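Local coordinates for DNA primase (Aquifex aeolicus, PDB 2AU3), which probably synthesises the short RNA primers on single-stranded DNA that DNA polymerase needs to begin copying during replication, at residues 287-293 with 315-321; 275-281 with 310-314; 19-24 with 70-75; 10-16 with 65-69. One frame throughout, in Å; residues are numbered along the deposited sequence.

Contact 1 (287-293 with 315-321)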
# COMPACT_ATOMS: atom_id res chain seq x y z
N THR A 287 -1.22 -13.58 6.84
CA THR A 287 -2.28 -14.50 6.50
C THR A 287 -1.76 -15.79 5.88
O THR A 287 -0.67 -15.81 5.30
CB THR A 287 -3.27 -13.81 5.54
OG1 THR A 287 -4.43 -14.64 5.38
CG2 THR A 287 -2.67 -13.69 4.10
N LYS A 288 -2.55 -16.85 5.99
CA LYS A 288 -2.20 -18.10 5.34
C LYS A 288 -3.20 -18.49 4.26
O LYS A 288 -3.19 -19.62 3.78
CB LYS A 288 -2.04 -19.25 6.39
CG LYS A 288 -1.00 -18.97 7.46
CD LYS A 288 0.40 -18.65 6.91
CE LYS A 288 1.35 -18.30 8.07
NZ LYS A 288 2.79 -18.23 7.64
N LYS A 289 -4.07 -17.54 3.87
CA LYS A 289 -5.01 -17.74 2.76
C LYS A 289 -5.01 -16.50 1.85
O LYS A 289 -5.23 -15.38 2.31
CB LYS A 289 -6.44 -17.95 3.27
CG LYS A 289 -6.78 -19.31 3.80
CD LYS A 289 -8.31 -19.42 3.98
CE LYS A 289 -8.68 -20.44 5.07
NZ LYS A 289 -10.07 -21.02 4.88
N VAL A 290 -4.77 -16.72 0.58
CA VAL A 290 -4.74 -15.65 -0.38
C VAL A 290 -5.56 -16.00 -1.58
O VAL A 290 -5.30 -16.99 -2.27
CB VAL A 290 -3.30 -15.29 -0.79
CG1 VAL A 290 -3.30 -14.36 -2.02
CG2 VAL A 290 -2.56 -14.61 0.40
N TYR A 291 -6.51 -15.13 -1.88
CA TYR A 291 -7.23 -15.15 -3.13
C TYR A 291 -6.52 -14.27 -4.16
O TYR A 291 -6.15 -13.14 -3.87
CB TYR A 291 -8.64 -14.61 -2.87
CG TYR A 291 -9.47 -15.57 -2.07
CD1 TYR A 291 -9.17 -15.84 -0.74
CD2 TYR A 291 -10.54 -16.25 -2.66
CE1 TYR A 291 -9.95 -16.75 -0.00
CE2 TYR A 291 -11.30 -17.11 -1.96
CZ TYR A 291 -11.01 -17.39 -0.64
OH TYR A 291 -11.78 -18.32 0.03
N ILE A 292 -6.28 -14.81 -5.34
CA ILE A 292 -5.54 -14.05 -6.34
C ILE A 292 -6.56 -13.64 -7.40
O ILE A 292 -7.34 -14.47 -7.87
CB ILE A 292 -4.41 -14.86 -6.99
CG1 ILE A 292 -3.59 -15.61 -5.97
CG2 ILE A 292 -3.49 -13.96 -7.87
CD1 ILE A 292 -2.70 -16.65 -6.62
N LEU A 293 -6.55 -12.36 -7.73
CA LEU A 293 -7.55 -11.80 -8.62
C LEU A 293 -6.88 -10.93 -9.63
O LEU A 293 -6.74 -9.72 -9.42
CB LEU A 293 -8.55 -10.98 -7.79
CG LEU A 293 -9.69 -10.27 -8.54
CD1 LEU A 293 -10.75 -11.23 -9.06
CD2 LEU A 293 -10.31 -9.27 -7.62
N GLY A 315 3.98 -20.85 2.23
CA GLY A 315 3.10 -21.61 3.10
C GLY A 315 1.67 -21.08 3.14
O GLY A 315 0.93 -21.25 4.11
N VAL A 316 1.28 -20.42 2.08
CA VAL A 316 -0.05 -19.89 2.00
C VAL A 316 -0.91 -20.84 1.16
O VAL A 316 -0.42 -21.42 0.20
CB VAL A 316 -0.04 -18.46 1.40
CG1 VAL A 316 -1.41 -17.90 1.31
CG2 VAL A 316 0.84 -17.54 2.28
N GLU A 317 -2.18 -21.00 1.54
CA GLU A 317 -3.15 -21.68 0.68
C GLU A 317 -3.69 -20.69 -0.33
O GLU A 317 -4.05 -19.56 0.01
CB GLU A 317 -4.34 -22.14 1.49
CG GLU A 317 -4.10 -23.31 2.40
CD GLU A 317 -5.42 -23.99 2.67
OE1 GLU A 317 -6.30 -23.36 3.32
OE2 GLU A 317 -5.59 -25.13 2.18
N VAL A 318 -3.76 -21.12 -1.57
CA VAL A 318 -4.05 -20.21 -2.68
C VAL A 318 -5.40 -20.55 -3.28
O VAL A 318 -5.71 -21.74 -3.48
CB VAL A 318 -2.94 -20.30 -3.74
CG1 VAL A 318 -3.31 -19.50 -4.95
CG2 VAL A 318 -1.59 -19.82 -3.17
N TYR A 319 -6.20 -19.51 -3.53
CA TYR A 319 -7.52 -19.58 -4.17
C TYR A 319 -7.59 -18.64 -5.38
O TYR A 319 -7.90 -17.45 -5.23
CB TYR A 319 -8.58 -19.12 -3.19
CG TYR A 319 -8.73 -19.98 -1.97
CD1 TYR A 319 -9.86 -20.77 -1.80
CD2 TYR A 319 -7.74 -20.01 -0.99
CE1 TYR A 319 -10.02 -21.56 -0.67
CE2 TYR A 319 -7.90 -20.77 0.15
CZ TYR A 319 -9.03 -21.55 0.30
OH TYR A 319 -9.17 -22.35 1.40
N PRO A 320 -7.27 -19.16 -6.57
CA PRO A 320 -7.37 -18.36 -7.79
C PRO A 320 -8.81 -17.92 -8.07
O PRO A 320 -9.75 -18.69 -8.00
CB PRO A 320 -6.89 -19.33 -8.88
CG PRO A 320 -5.98 -20.29 -8.12
CD PRO A 320 -6.75 -20.52 -6.83
N VAL A 321 -8.96 -16.66 -8.43
CA VAL A 321 -10.28 -16.15 -8.72
C VAL A 321 -10.22 -15.80 -10.18
O VAL A 321 -9.37 -15.00 -10.58
CB VAL A 321 -10.62 -14.90 -7.89
CG1 VAL A 321 -12.07 -14.41 -8.16
CG2 VAL A 321 -10.43 -15.19 -6.37
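Lys-288 O takes the amide of Glu-317 at 2.8 Å from its N, the N-H within 16° of straight, and four more backbone bonds carry the ladder onward. Val-290 N donates to Glu-317 O and Val-290 O accepts from Tyr-319 N; Ile-292 likewise donates to Tyr-319 O and accepts from Val-321 N. Two groups grip Tyr-319 O, since the CA of Tyr-291 also comes to 3.2 Å from it in a CA-H...O contact. This is the parallel pairing of a beta-alpha-beta unit in the Toprim domain: helix 298-313 makes the connection, and strand 317-321 is one of the two edge strands of the sheet. On the face carrying Tyr-291 and Tyr-319, the two rings form an offset stack, centroids 4.5 Å apart and planes 14° apart. The slide sets Tyr-319 CB over the Tyr-291 ring, 3.6 Å from its centroid, and brings Tyr-291 OH over a face of Tyr-319. Val-321 CG2 meets the edge of the Tyr-291 ring. Lys-289 stretches its chain past the outer end of the Tyr-319 ring. On the other face, Ile-292 turns CG1 away from its own carbonyl carbon (chi1 -46°), which brings CD1 tightly against Val-318 CG1 at 3.4 Å. Val-290 CG2 rests on Val-316 CG1 at 3.6 Å, while Met-304 and Ile-308 of the connecting helix cover Ile-292.

Contact 2 (275-281 with 310-314)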
# COMPACT_ATOMS: atom_id res chain seq x y z
N LEU A 275 4.50 -10.17 -8.46
CA LEU A 275 4.75 -10.57 -7.10
C LEU A 275 6.16 -11.20 -7.01
O LEU A 275 6.56 -11.96 -7.88
CB LEU A 275 3.67 -11.55 -6.64
CG LEU A 275 3.85 -12.09 -5.23
CD1 LEU A 275 3.31 -11.09 -4.24
CD2 LEU A 275 3.10 -13.43 -5.11
N THR A 276 6.92 -10.84 -5.97
CA THR A 276 8.21 -11.47 -5.71
C THR A 276 8.08 -12.41 -4.55
O THR A 276 7.14 -12.31 -3.78
CB THR A 276 9.29 -10.45 -5.37
OG1 THR A 276 9.01 -9.88 -4.08
CG2 THR A 276 9.29 -9.26 -6.37
N GLN A 277 9.06 -13.31 -4.39
CA GLN A 277 9.13 -14.16 -3.21
C GLN A 277 9.15 -13.37 -1.88
O GLN A 277 8.45 -13.75 -0.92
CB GLN A 277 10.35 -15.09 -3.29
CG GLN A 277 10.34 -16.19 -2.21
CD GLN A 277 9.15 -17.15 -2.38
OE1 GLN A 277 8.26 -17.23 -1.53
NE2 GLN A 277 9.15 -17.88 -3.45
N ASN A 278 9.95 -12.30 -1.82
CA ASN A 278 9.98 -11.49 -0.59
C ASN A 278 8.59 -10.95 -0.28
O ASN A 278 8.21 -10.91 0.87
CB ASN A 278 10.99 -10.33 -0.66
CG ASN A 278 12.43 -10.80 -0.49
OD1 ASN A 278 12.68 -11.90 0.02
ND2 ASN A 278 13.39 -9.97 -0.92
N GLN A 279 7.84 -10.52 -1.30
CA GLN A 279 6.47 -10.05 -1.09
C GLN A 279 5.51 -11.18 -0.63
O GLN A 279 4.66 -10.98 0.25
CB GLN A 279 5.91 -9.38 -2.36
CG GLN A 279 6.55 -8.04 -2.69
CD GLN A 279 6.34 -7.64 -4.14
OE1 GLN A 279 5.80 -8.42 -4.96
NE2 GLN A 279 6.80 -6.44 -4.49
N ALA A 280 5.65 -12.37 -1.24
CA ALA A 280 4.87 -13.53 -0.81
C ALA A 280 5.22 -13.93 0.64
O ALA A 280 4.32 -14.17 1.44
CB ALA A 280 5.05 -14.68 -1.76
N ASN A 281 6.51 -13.98 0.98
CA ASN A 281 6.97 -14.19 2.35
C ASN A 281 6.35 -13.15 3.30
O ASN A 281 5.83 -13.50 4.34
CB ASN A 281 8.51 -14.07 2.47
CG ASN A 281 9.27 -15.22 1.76
OD1 ASN A 281 10.48 -15.17 1.63
ND2 ASN A 281 8.55 -16.23 1.28
N LEU A 310 5.23 -18.96 -5.61
CA LEU A 310 5.83 -18.10 -4.57
C LEU A 310 4.95 -18.11 -3.32
O LEU A 310 5.47 -18.15 -2.20
CB LEU A 310 6.03 -16.66 -5.04
CG LEU A 310 6.58 -16.44 -6.46
CD1 LEU A 310 6.61 -14.95 -6.74
CD2 LEU A 310 7.96 -17.07 -6.64
N LEU A 311 3.64 -18.08 -3.52
CA LEU A 311 2.70 -18.13 -2.39
C LEU A 311 2.75 -19.50 -1.68
O LEU A 311 2.82 -19.57 -0.44
CB LEU A 311 1.27 -17.76 -2.84
CG LEU A 311 1.15 -16.31 -3.35
CD1 LEU A 311 -0.18 -16.08 -3.98
CD2 LEU A 311 1.36 -15.32 -2.19
N LEU A 312 2.71 -20.57 -2.47
CA LEU A 312 2.84 -21.93 -1.92
C LEU A 312 4.11 -22.08 -1.09
O LEU A 312 4.05 -22.57 0.03
CB LEU A 312 2.71 -23.01 -3.01
CG LEU A 312 1.36 -23.06 -3.73
CD1 LEU A 312 1.39 -24.05 -4.91
CD2 LEU A 312 0.20 -23.40 -2.75
N SER A 313 5.25 -21.61 -1.61
CA SER A 313 6.53 -21.73 -0.91
C SER A 313 6.50 -21.02 0.44
O SER A 313 7.13 -21.47 1.40
CB SER A 313 7.67 -21.16 -1.75
OG SER A 313 7.71 -21.78 -3.00
N ALA A 314 5.77 -19.91 0.50
CA ALA A 314 5.66 -19.14 1.72
C ALA A 314 4.63 -19.76 2.66
O ALA A 314 4.42 -19.25 3.74
CB ALA A 314 5.32 -17.70 1.42
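The amide of Asn-281 meets the methyl of Ala-314, with ND2 3.6 Å from CB. A second flat group, the amide of Gln-277, lies beside Leu-310 close to the C-terminal turn of the other helix. It gets there because CG stands opposite the backbone N (chi1 -169°) and the chain then bends at chi2, folding the side chain across toward helix 298-313. Next to these amides the contact is apolar. Ala-280 supplies a small methyl that lets the backbones come close: its CB sits 3.5 Å from Leu-310 O and 3.8 Å from Leu-311 CD2. Leu-310 sends CD1 to the start of the partner helix, 3.2 Å from Leu-275 O, a snug fit against the backbone. Leu-275 and Leu-311 cross at about a right angle, CD2 to CD2 at 3.9 Å, and Leu-311 continues down onto Val-290 and Ile-292 of the sheet. The end of the helix that Leu-310 touches is fixed by its own residues. Gln-279 N donates to Thr-276 OG1 at 3.1 Å, and Thr-276 N returns a bond to Gln-279 OE1 at 2.9 Å, the donor standing well above the plane of that amide. Thr-276 OG1 is also bonded to Gly-228 O, and Gln-279 NE2 to Lys-227 O, so the helix start is tied to a segment far earlier in the chain, just before strand 231-232. This reciprocal pair is a capping box, and the helix it opens packs beside helix 298-313 on one face of the Toprim sheet, as neighbouring helices do in an alpha/beta fold.

Contact 3 (19-24 with 70-75)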
# COMPACT_ATOMS: atom_id res chain seq x y z
N VAL A 19 -1.14 16.79 23.37
CA VAL A 19 -0.73 17.95 22.55
C VAL A 19 -1.82 18.59 21.73
O VAL A 19 -1.92 19.82 21.72
CB VAL A 19 0.68 17.86 21.81
CG1 VAL A 19 1.35 16.53 21.95
CG2 VAL A 19 0.63 18.36 20.35
N ILE A 20 -2.67 17.80 21.09
CA ILE A 20 -3.73 18.37 20.27
C ILE A 20 -4.84 19.03 21.13
O ILE A 20 -5.45 20.03 20.72
CB ILE A 20 -4.28 17.32 19.26
CG1 ILE A 20 -3.12 16.80 18.37
CG2 ILE A 20 -5.42 17.91 18.42
CD1 ILE A 20 -3.52 16.08 17.05
N SER A 21 -5.06 18.49 22.32
CA SER A 21 -6.07 19.04 23.23
C SER A 21 -5.76 20.48 23.70
O SER A 21 -6.66 21.23 24.03
CB SER A 21 -6.29 18.13 24.45
OG SER A 21 -7.43 18.54 25.19
N GLU A 22 -4.48 20.84 23.73
CA GLU A 22 -4.06 22.22 23.98
C GLU A 22 -4.65 23.18 22.93
O GLU A 22 -4.98 24.33 23.24
CB GLU A 22 -2.53 22.32 23.97
CG GLU A 22 -1.84 21.43 25.01
CD GLU A 22 -0.65 22.11 25.66
OE1 GLU A 22 0.32 22.45 24.96
OE2 GLU A 22 -0.66 22.28 26.89
N TYR A 23 -4.78 22.70 21.69
CA TYR A 23 -5.18 23.54 20.56
C TYR A 23 -6.65 23.41 20.26
O TYR A 23 -7.33 24.40 20.00
CB TYR A 23 -4.42 23.12 19.30
CG TYR A 23 -2.96 23.43 19.32
CD1 TYR A 23 -2.49 24.67 18.90
CD2 TYR A 23 -2.04 22.46 19.71
CE1 TYR A 23 -1.14 24.95 18.89
CE2 TYR A 23 -0.69 22.75 19.74
CZ TYR A 23 -0.25 23.97 19.30
OH TYR A 23 1.08 24.24 19.30
N LEU A 24 -7.15 22.17 20.29
CA LEU A 24 -8.52 21.88 19.88
C LEU A 24 -9.44 21.34 20.99
O LEU A 24 -8.97 20.72 21.96
CB LEU A 24 -8.55 20.93 18.66
CG LEU A 24 -7.62 21.27 17.48
CD1 LEU A 24 -7.64 20.19 16.39
CD2 LEU A 24 -7.93 22.66 16.91
N PHE A 70 1.36 17.68 13.74
CA PHE A 70 0.21 18.55 14.02
C PHE A 70 0.69 19.97 14.38
O PHE A 70 0.18 20.96 13.86
CB PHE A 70 -0.70 18.01 15.13
CG PHE A 70 -1.83 18.96 15.47
CD1 PHE A 70 -3.00 18.99 14.70
CD2 PHE A 70 -1.68 19.89 16.49
CE1 PHE A 70 -4.03 19.90 14.98
CE2 PHE A 70 -2.72 20.81 16.78
CZ PHE A 70 -3.87 20.82 16.02
N VAL A 71 1.63 20.06 15.31
CA VAL A 71 2.12 21.37 15.76
C VAL A 71 2.75 22.12 14.59
O VAL A 71 2.49 23.33 14.39
CB VAL A 71 3.09 21.24 16.97
CG1 VAL A 71 3.69 22.62 17.35
CG2 VAL A 71 2.37 20.62 18.15
N SER A 72 3.53 21.40 13.77
CA SER A 72 4.14 21.99 12.57
C SER A 72 3.09 22.63 11.68
O SER A 72 3.32 23.73 11.13
CB SER A 72 4.89 20.92 11.76
OG SER A 72 5.49 21.49 10.63
N LEU A 73 1.96 21.96 11.51
CA LEU A 73 0.92 22.48 10.63
C LEU A 73 0.17 23.61 11.31
O LEU A 73 -0.06 24.67 10.71
CB LEU A 73 -0.04 21.38 10.15
CG LEU A 73 0.52 20.26 9.28
CD1 LEU A 73 -0.51 19.10 9.18
CD2 LEU A 73 0.89 20.77 7.91
N TYR A 74 -0.20 23.42 12.57
CA TYR A 74 -0.88 24.48 13.31
C TYR A 74 -0.05 25.77 13.39
O TYR A 74 -0.56 26.86 13.13
CB TYR A 74 -1.31 24.01 14.71
CG TYR A 74 -2.43 24.86 15.28
CD1 TYR A 74 -3.77 24.54 15.04
CD2 TYR A 74 -2.14 26.03 15.99
CE1 TYR A 74 -4.80 25.35 15.55
CE2 TYR A 74 -3.16 26.84 16.51
CZ TYR A 74 -4.48 26.50 16.28
OH TYR A 74 -5.47 27.31 16.79
N GLU A 75 1.24 25.66 13.68
CA GLU A 75 2.06 26.85 13.89
C GLU A 75 2.72 27.39 12.62
O GLU A 75 3.38 28.44 12.65
CB GLU A 75 3.12 26.60 14.96
CG GLU A 75 2.56 26.08 16.28
CD GLU A 75 1.82 27.14 17.09
OE1 GLU A 75 1.85 28.35 16.71
OE2 GLU A 75 1.21 26.77 18.12
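Phe-70 forms the apolar centre: Ile-20 lies over one face of its ring, with CG1 4.1 Å from the centroid, and Leu-24 CD1 approaches CZ at 3.8 Å. A chi1 of 176° swings the Phe-70 ring away from its own amide nitrogen and projects it from helix 67-75 across to helix 16-23. Beside it, Val-19 and Val-71 touch through their CG2 methyls. The next layer is Tyr-23, whose ring faces the edge of Phe-70 in an offset edge-to-face pair, centroids 5.4 Å apart and planes at 66°. On another side it meets Tyr-74, centroids 4.5 Å apart, the two planes oblique to each other, and the three rings make an aromatic cluster. Tyr-23 is thus a knob in a hole lined by Phe-70, Val-71, Tyr-74 and Glu-75. At the outer edge its hydroxyl donates to the carboxylate, OH to Glu-75 OE2 at 2.8 Å, using the lone pair of OE2 that points away from the other oxygen. OE2 comes in at the ring edge, near its plane, although the carboxylate itself is turned 59° from the ring, and Val-71 CG1 flanks the hydroxyl at 3.6 Å. Putting an alanine at Tyr-23 would probably open a gap between Phe-70 and Tyr-74 and leave Glu-75 OE2 without this donor. The two short segments run nearly parallel, their axes 10.9 Å apart. Helix 79-90 backs them through Ala-82 and Leu-86 on Val-71, while Ile-20 and Leu-24 reach Val-49 and Phe-47 of strand 47-50, in the zinc-ribbon sheet, and Phe-56 of strand 55-58 also meets Ile-20.

Contact 4 (10-16 with 65-69)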
# COMPACT_ATOMS: atom_id res chain seq x y z
N LEU A 10 11.95 11.78 22.03
CA LEU A 10 10.88 12.77 22.12
C LEU A 10 9.55 12.15 21.72
O LEU A 10 8.56 12.30 22.41
CB LEU A 10 11.16 13.99 21.25
CG LEU A 10 10.06 15.05 21.21
CD1 LEU A 10 9.65 15.52 22.62
CD2 LEU A 10 10.44 16.23 20.31
N ARG A 11 9.54 11.46 20.58
CA ARG A 11 8.28 10.93 20.09
C ARG A 11 7.66 9.94 21.08
O ARG A 11 6.46 9.96 21.28
CB ARG A 11 8.44 10.25 18.75
CG ARG A 11 8.79 11.18 17.63
CD ARG A 11 9.47 10.45 16.53
NE ARG A 11 9.43 11.19 15.30
CZ ARG A 11 10.30 11.01 14.33
NH1 ARG A 11 11.28 10.11 14.47
NH2 ARG A 11 10.18 11.71 13.21
N ARG A 12 8.49 9.08 21.67
CA ARG A 12 8.01 8.12 22.69
C ARG A 12 7.33 8.81 23.89
O ARG A 12 6.29 8.35 24.37
CB ARG A 12 9.16 7.22 23.18
CG ARG A 12 9.68 6.20 22.14
CD ARG A 12 11.08 5.63 22.51
NE ARG A 12 11.59 4.68 21.51
CZ ARG A 12 11.30 3.38 21.48
NH1 ARG A 12 10.50 2.84 22.39
NH2 ARG A 12 11.81 2.61 20.52
N GLU A 13 7.90 9.92 24.33
CA GLU A 13 7.41 10.65 25.50
C GLU A 13 6.09 11.41 25.25
O GLU A 13 5.31 11.61 26.18
CB GLU A 13 8.49 11.62 25.98
CG GLU A 13 8.12 12.39 27.24
CD GLU A 13 8.33 11.57 28.51
OE1 GLU A 13 8.68 10.36 28.42
OE2 GLU A 13 8.13 12.14 29.60
N ILE A 14 5.86 11.86 24.01
CA ILE A 14 4.66 12.65 23.70
C ILE A 14 3.42 11.76 23.65
O ILE A 14 3.49 10.63 23.19
CB ILE A 14 4.78 13.38 22.35
CG1 ILE A 14 5.83 14.48 22.42
CG2 ILE A 14 3.46 14.00 21.97
CD1 ILE A 14 6.43 14.80 21.06
N ASP A 15 2.30 12.28 24.15
CA ASP A 15 1.00 11.66 23.92
C ASP A 15 0.23 12.63 23.05
O ASP A 15 -0.05 13.75 23.47
CB ASP A 15 0.25 11.41 25.25
CG ASP A 15 -1.05 10.60 25.06
OD1 ASP A 15 -1.58 10.49 23.92
OD2 ASP A 15 -1.62 10.03 26.02
N ILE A 16 -0.11 12.21 21.83
CA ILE A 16 -0.75 13.09 20.87
C ILE A 16 -2.04 13.71 21.39
O ILE A 16 -2.38 14.84 21.03
CB ILE A 16 -0.99 12.35 19.54
CG1 ILE A 16 -1.39 13.34 18.44
CG2 ILE A 16 -2.01 11.21 19.73
CD1 ILE A 16 -1.29 12.71 17.02
N GLY A 65 -0.98 12.60 10.51
CA GLY A 65 0.38 12.47 10.98
C GLY A 65 0.50 12.33 12.49
O GLY A 65 -0.49 12.08 13.20
N ASP A 66 1.72 12.51 13.00
CA ASP A 66 1.96 12.41 14.44
C ASP A 66 1.77 13.75 15.13
O ASP A 66 1.31 14.74 14.52
CB ASP A 66 3.34 11.76 14.76
CG ASP A 66 4.53 12.65 14.33
OD1 ASP A 66 4.32 13.81 13.97
OD2 ASP A 66 5.73 12.25 14.33
N ALA A 67 2.07 13.78 16.43
CA ALA A 67 1.87 14.97 17.23
C ALA A 67 2.77 16.13 16.81
O ALA A 67 2.31 17.27 16.71
CB ALA A 67 2.08 14.63 18.71
N ILE A 68 4.05 15.86 16.57
CA ILE A 68 4.96 16.92 16.13
C ILE A 68 4.44 17.56 14.84
O ILE A 68 4.49 18.79 14.66
CB ILE A 68 6.37 16.36 15.88
CG1 ILE A 68 7.00 15.87 17.20
CG2 ILE A 68 7.25 17.44 15.18
CD1 ILE A 68 8.27 15.02 17.01
N LYS A 69 3.99 16.70 13.93
CA LYS A 69 3.49 17.15 12.64
C LYS A 69 2.25 18.04 12.82
O LYS A 69 2.11 19.04 12.12
CB LYS A 69 3.17 15.96 11.75
CG LYS A 69 2.38 16.33 10.51
CD LYS A 69 2.72 15.38 9.38
CE LYS A 69 2.31 15.96 8.06
NZ LYS A 69 1.80 14.87 7.19
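Apolar contacts do most of the work, and the methyl of Ala-67 is where they meet: Ile-14 CG2 lies 3.6 Å from its CB, and Ile-16 CG1 lies 3.7 Å from the same atom. The CG1 branch of Ile-16, trans to the main-chain N (chi1 -168°), runs on over the first turn of helix 67-75, and CD1 ends 3.6 Å from Ala-67 N. A glycine in place of Ile-16 would probably leave this side of Ala-67 uncovered and open a gap over the start of the helix. Farther along, Ile-68 reaches between three residues: its CG1 meets Ile-14 CD1 at 4.0 Å, and its CD1 touches both Arg-11 CG and Leu-10 CD2. Here the N-terminal helix 6-13 and the turn after it close over helix 67-75, which follows the last strand of the zinc-ribbon sheet in the zinc-binding domain. Glycine suits the end of that strand, since a CB on Gly-65 would collide with Lys-69 CD. Among the polar contacts, Asp-66 caps the helix: Lys-69 N donates to its OD1 at 2.9 Å, with an angle of 161° at the hydrogen. Its other oxygen, OD2, faces Arg-11 NE at 4.0 Å, a long salt bridge whose guanidinium and carboxylate planes are 49° apart. Both charged groups have closer partners: Tyr-79 OH is bonded to Asp-66 OD2 and to Arg-11 NH2, so it links them, and Arg-11 NH1 also pairs with Glu-103.

How the contacts relate
From the N terminus, the first helix and its turn enter contact 4 and the next helix enters contact 3; both await helix 67-75, where 65-69 closes the first loop and 70-75 the second. The two contacts therefore cross, with the zinc-ribbon strands in between, and they touch through Val-19, which packs on Ile-14 and Ala-67. Much later, in the Toprim domain, 275-281 opens contact 2 and 287-293 opens contact 1, before 310-314 and 315-321 close them in the same order, another crossing. Leu-311 joins this pair, packing on Val-318 and Ile-292 so that helix 298-313 is seated on the two strands. Contacts 1 and 3 lie on opposite sides of the chain's centre, their centres about 44 Å apart.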